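Local coordinates for glucosamine-6-phosphate deaminase (Thermotoga maritima, PDB 1J5X), which is a SIS-domain protein of the alpha/beta class, built on parallel beta sheets packed between helices, at residues Lys255-Lys268 / Glu282-Gly296. Numbering follows the deposited sequence.
Sequences KALVKKGTLVFMQK and ELESLGATVLEVGEG
Leu291 runs alongside Phe265 on one face of the sheet, and its CD2 sits over the centre of the phenyl ring, 4.0 Å from the centroid and only 3° off the normal, a CH-pi contact. Next along this face, Leu263 CD1 meets Thr289 CG2 at 3.6 Å, while Thr289 OG1 is hydrogen-bonded to NE2 of His212. On the other face, selenomethionine Met266 runs straight out to its selenium, then bends at chi3 (-27°), and its CE touches Val290 CG1 at 3.5 Å. Val264 CG2 packs on Ala288 CB and, 4.0 Å away, on Leu283 CD1 from the helix. These are neighbouring parallel strands, 262-267 and 289-293, joined through helix 273-285 as a beta-alpha-beta unit at one side of a four-stranded sheet. Six nearly straight backbone bonds knit them, from Thr289 N to Thr262 O (2.9 Å) through to Lys268 N to Val293 O. Where the strands end, Lys268 curls at chi3 (71°) and again at chi4, and NZ salt-bridges Glu292 OE2 nearly along its C-O axis; Asp273 and Glu276 also salt-bridge NZ, as Arg280 and Lys277 do Glu292 OE1. At the other end, Lys255 NZ forms a salt bridge to Glu282 OE2 (2.7 Å) from above the carboxylate plane, with Arg251 salt-bridged to OE1. A Schellman motif follows the helix, with Gly287 at positive phi; Gly287 O takes a CA-H...O contact from Lys260, CA to O 3.3 Å.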
# COMPACT_ATOMS: atom_id res chain seq x y z
N LYS A 255 -13.44 10.53 -15.41
CA LYS A 255 -13.10 9.99 -16.75
C LYS A 255 -13.13 11.08 -17.83
O LYS A 255 -12.79 10.86 -19.01
CB LYS A 255 -14.03 8.86 -17.11
CG LYS A 255 -15.47 9.25 -17.15
CD LYS A 255 -16.29 8.23 -17.95
CE LYS A 255 -17.73 8.66 -17.99
NZ LYS A 255 -18.66 7.78 -18.79
N ALA A 256 -13.54 12.28 -17.44
CA ALA A 256 -13.51 13.37 -18.42
C ALA A 256 -12.09 13.54 -18.96
O ALA A 256 -11.90 13.99 -20.13
CB ALA A 256 -13.99 14.72 -17.74
N LEU A 257 -11.07 13.20 -18.17
CA LEU A 257 -9.69 13.36 -18.62
C LEU A 257 -9.19 12.28 -19.54
O LEU A 257 -8.07 12.39 -20.09
CB LEU A 257 -8.72 13.35 -17.47
CG LEU A 257 -8.74 14.51 -16.52
CD1 LEU A 257 -7.67 14.28 -15.50
CD2 LEU A 257 -8.49 15.79 -17.28
N VAL A 258 -9.99 11.25 -19.72
CA VAL A 258 -9.46 10.13 -20.52
C VAL A 258 -9.24 10.45 -22.00
O VAL A 258 -10.12 11.01 -22.65
CB VAL A 258 -10.36 8.89 -20.51
CG1 VAL A 258 -9.70 7.78 -21.42
CG2 VAL A 258 -10.49 8.31 -19.06
N LYS A 259 -8.09 10.03 -22.48
CA LYS A 259 -7.73 10.15 -23.90
C LYS A 259 -6.56 9.20 -24.16
O LYS A 259 -6.03 8.61 -23.23
CB LYS A 259 -7.37 11.58 -24.27
CG LYS A 259 -6.20 12.18 -23.53
CD LYS A 259 -6.09 13.66 -23.92
CE LYS A 259 -4.80 14.27 -23.40
NZ LYS A 259 -3.66 13.39 -23.77
N LYS A 260 -6.18 9.02 -25.43
CA LYS A 260 -5.08 8.15 -25.73
C LYS A 260 -3.99 8.67 -24.86
O LYS A 260 -3.80 9.89 -24.77
CB LYS A 260 -4.67 8.28 -27.23
CG LYS A 260 -3.39 7.53 -27.58
CD LYS A 260 -3.13 7.54 -29.10
CE LYS A 260 -4.10 6.58 -29.82
NZ LYS A 260 -3.77 5.15 -29.59
N GLY A 261 -3.27 7.78 -24.19
CA GLY A 261 -2.21 8.22 -23.30
C GLY A 261 -2.59 7.90 -21.85
O GLY A 261 -1.74 7.86 -20.98
N THR A 262 -3.87 7.67 -21.60
CA THR A 262 -4.28 7.32 -20.24
C THR A 262 -4.10 5.81 -20.08
O THR A 262 -4.53 5.05 -20.94
CB THR A 262 -5.75 7.63 -20.00
OG1 THR A 262 -5.96 9.04 -20.12
CG2 THR A 262 -6.16 7.17 -18.60
N LEU A 263 -3.46 5.41 -18.99
CA LEU A 263 -3.22 3.99 -18.67
C LEU A 263 -3.97 3.71 -17.35
O LEU A 263 -3.72 4.38 -16.36
CB LEU A 263 -1.72 3.73 -18.46
CG LEU A 263 -1.26 2.32 -18.01
CD1 LEU A 263 -1.71 1.28 -19.03
CD2 LEU A 263 0.22 2.25 -17.82
N VAL A 264 -4.86 2.70 -17.36
CA VAL A 264 -5.63 2.37 -16.16
C VAL A 264 -5.22 1.00 -15.61
O VAL A 264 -5.14 0.04 -16.38
CB VAL A 264 -7.14 2.32 -16.51
CG1 VAL A 264 -7.99 2.01 -15.22
CG2 VAL A 264 -7.58 3.64 -17.15
N PHE A 265 -4.95 0.89 -14.30
CA PHE A 265 -4.64 -0.41 -13.70
C PHE A 265 -5.83 -0.61 -12.78
O PHE A 265 -6.07 0.20 -11.87
CB PHE A 265 -3.40 -0.40 -12.85
CG PHE A 265 -2.15 -0.80 -13.59
CD1 PHE A 265 -1.99 -0.47 -14.94
CD2 PHE A 265 -1.11 -1.40 -12.92
CE1 PHE A 265 -0.75 -0.77 -15.61
CE2 PHE A 265 0.14 -1.70 -13.60
CZ PHE A 265 0.27 -1.37 -14.94
N MSE A 266 -6.61 -1.64 -13.07
CA MSE A 266 -7.81 -1.91 -12.35
C MSE A 266 -7.62 -3.16 -11.47
O MSE A 266 -7.27 -4.25 -11.99
CB MSE A 266 -8.94 -2.14 -13.36
CG MSE A 266 -10.30 -2.36 -12.69
SE MSE A 266 -11.73 -2.58 -14.03
CE MSE A 266 -10.97 -1.58 -15.47
N GLN A 267 -7.87 -3.02 -10.17
CA GLN A 267 -7.75 -4.15 -9.22
C GLN A 267 -9.07 -4.90 -9.19
O GLN A 267 -10.08 -4.40 -8.66
CB GLN A 267 -7.49 -3.65 -7.83
CG GLN A 267 -6.21 -2.78 -7.70
CD GLN A 267 -4.90 -3.54 -7.91
OE1 GLN A 267 -4.81 -4.75 -7.69
NE2 GLN A 267 -3.84 -2.80 -8.31
N LYS A 268 -9.10 -6.10 -9.80
CA LYS A 268 -10.37 -6.87 -9.81
C LYS A 268 -10.77 -7.40 -8.42
O LYS A 268 -9.92 -7.81 -7.68
CB LYS A 268 -10.23 -8.08 -10.73
CG LYS A 268 -9.92 -7.72 -12.20
CD LYS A 268 -9.94 -9.00 -13.15
CE LYS A 268 -11.39 -9.48 -13.32
NZ LYS A 268 -12.24 -8.49 -14.06
N GLU A 282 -15.68 0.52 -21.72
CA GLU A 282 -16.06 1.93 -21.81
C GLU A 282 -14.80 2.82 -21.85
O GLU A 282 -14.65 3.65 -22.76
CB GLU A 282 -17.01 2.27 -20.66
CG GLU A 282 -17.48 3.73 -20.66
CD GLU A 282 -18.27 4.09 -19.42
OE1 GLU A 282 -19.18 3.33 -19.06
OE2 GLU A 282 -17.98 5.14 -18.81
N LEU A 283 -13.87 2.63 -20.93
CA LEU A 283 -12.67 3.43 -20.93
C LEU A 283 -11.86 3.22 -22.21
O LEU A 283 -11.22 4.15 -22.74
CB LEU A 283 -11.80 3.09 -19.72
CG LEU A 283 -12.53 3.31 -18.40
CD1 LEU A 283 -11.58 3.06 -17.24
CD2 LEU A 283 -13.12 4.72 -18.37
N GLU A 284 -11.85 1.98 -22.71
CA GLU A 284 -11.10 1.67 -23.93
C GLU A 284 -11.70 2.46 -25.11
O GLU A 284 -10.97 2.99 -25.95
CB GLU A 284 -11.15 0.13 -24.20
CG GLU A 284 -10.05 -0.64 -23.40
CD GLU A 284 -10.15 -2.17 -23.49
OE1 GLU A 284 -11.18 -2.66 -23.91
OE2 GLU A 284 -9.17 -2.87 -23.10
N SER A 285 -13.00 2.57 -25.15
CA SER A 285 -13.65 3.28 -26.24
C SER A 285 -13.38 4.78 -26.18
O SER A 285 -13.65 5.49 -27.15
CB SER A 285 -15.15 3.01 -26.23
OG SER A 285 -15.82 3.78 -25.23
N LEU A 286 -12.84 5.25 -25.05
CA LEU A 286 -12.53 6.66 -24.91
C LEU A 286 -11.06 6.87 -25.15
O LEU A 286 -10.58 8.01 -25.07
CB LEU A 286 -12.90 7.15 -23.50
CG LEU A 286 -14.37 6.93 -23.13
CD1 LEU A 286 -14.62 7.39 -21.69
CD2 LEU A 286 -15.25 7.68 -24.10
N GLY A 287 -10.31 5.79 -25.40
CA GLY A 287 -8.91 5.96 -25.67
C GLY A 287 -7.92 5.41 -24.67
O GLY A 287 -6.73 5.37 -24.90
N ALA A 288 -8.40 4.97 -23.52
CA ALA A 288 -7.46 4.45 -22.53
C ALA A 288 -6.92 3.05 -22.83
O ALA A 288 -7.54 2.29 -23.54
CB ALA A 288 -8.16 4.39 -21.14
N THR A 289 -5.78 2.76 -22.26
CA THR A 289 -5.20 1.42 -22.31
C THR A 289 -5.61 0.90 -20.89
O THR A 289 -5.33 1.56 -19.89
CB THR A 289 -3.69 1.49 -22.34
OG1 THR A 289 -3.27 2.07 -23.59
CG2 THR A 289 -3.11 0.14 -22.17
N VAL A 290 -6.24 -0.26 -20.82
CA VAL A 290 -6.65 -0.79 -19.50
C VAL A 290 -6.01 -2.11 -19.24
O VAL A 290 -5.97 -2.99 -20.14
CB VAL A 290 -8.13 -0.97 -19.43
CG1 VAL A 290 -8.52 -1.53 -18.02
CG2 VAL A 290 -8.84 0.36 -19.78
N LEU A 291 -5.47 -2.24 -18.03
CA LEU A 291 -4.83 -3.45 -17.57
C LEU A 291 -5.55 -3.93 -16.29
O LEU A 291 -5.77 -3.13 -15.35
CB LEU A 291 -3.37 -3.17 -17.29
CG LEU A 291 -2.47 -4.36 -17.01
CD1 LEU A 291 -1.04 -4.08 -17.55
CD2 LEU A 291 -2.44 -4.58 -15.49
N GLU A 292 -5.97 -5.19 -16.27
CA GLU A 292 -6.61 -5.70 -15.05
C GLU A 292 -5.68 -6.56 -14.24
O GLU A 292 -4.99 -7.45 -14.76
CB GLU A 292 -7.85 -6.54 -15.39
CG GLU A 292 -9.03 -5.76 -15.89
CD GLU A 292 -10.09 -6.69 -16.51
OE1 GLU A 292 -9.99 -7.00 -17.72
OE2 GLU A 292 -11.02 -7.11 -15.79
N VAL A 293 -5.67 -6.33 -12.93
CA VAL A 293 -4.85 -7.12 -12.02
C VAL A 293 -5.82 -8.01 -11.27
O VAL A 293 -6.70 -7.50 -10.59
CB VAL A 293 -4.14 -6.22 -10.96
CG1 VAL A 293 -3.41 -7.09 -9.90
CG2 VAL A 293 -3.18 -5.26 -11.71
N GLY A 294 -5.64 -9.32 -11.35
CA GLY A 294 -6.57 -10.24 -10.67
C GLY A 294 -6.95 -11.41 -11.63
O GLY A 294 -6.72 -11.37 -12.88
N GLU A 295 -7.55 -12.44 -11.05
CA GLU A 295 -7.95 -13.60 -11.86
C GLU A 295 -8.95 -13.15 -12.89
O GLU A 295 -9.84 -12.31 -12.59
CB GLU A 295 -8.46 -14.70 -10.91
CG GLU A 295 -7.26 -15.40 -10.36
CD GLU A 295 -7.59 -16.69 -9.63
OE1 GLU A 295 -8.69 -17.24 -9.84
OE2 GLU A 295 -6.72 -17.18 -8.86
N GLY A 296 -8.76 -13.61 -14.13
CA GLY A 296 -9.66 -13.21 -15.18
C GLY A 296 -9.16 -11.92 -15.84
O GLY A 296 -9.81 -11.39 -16.75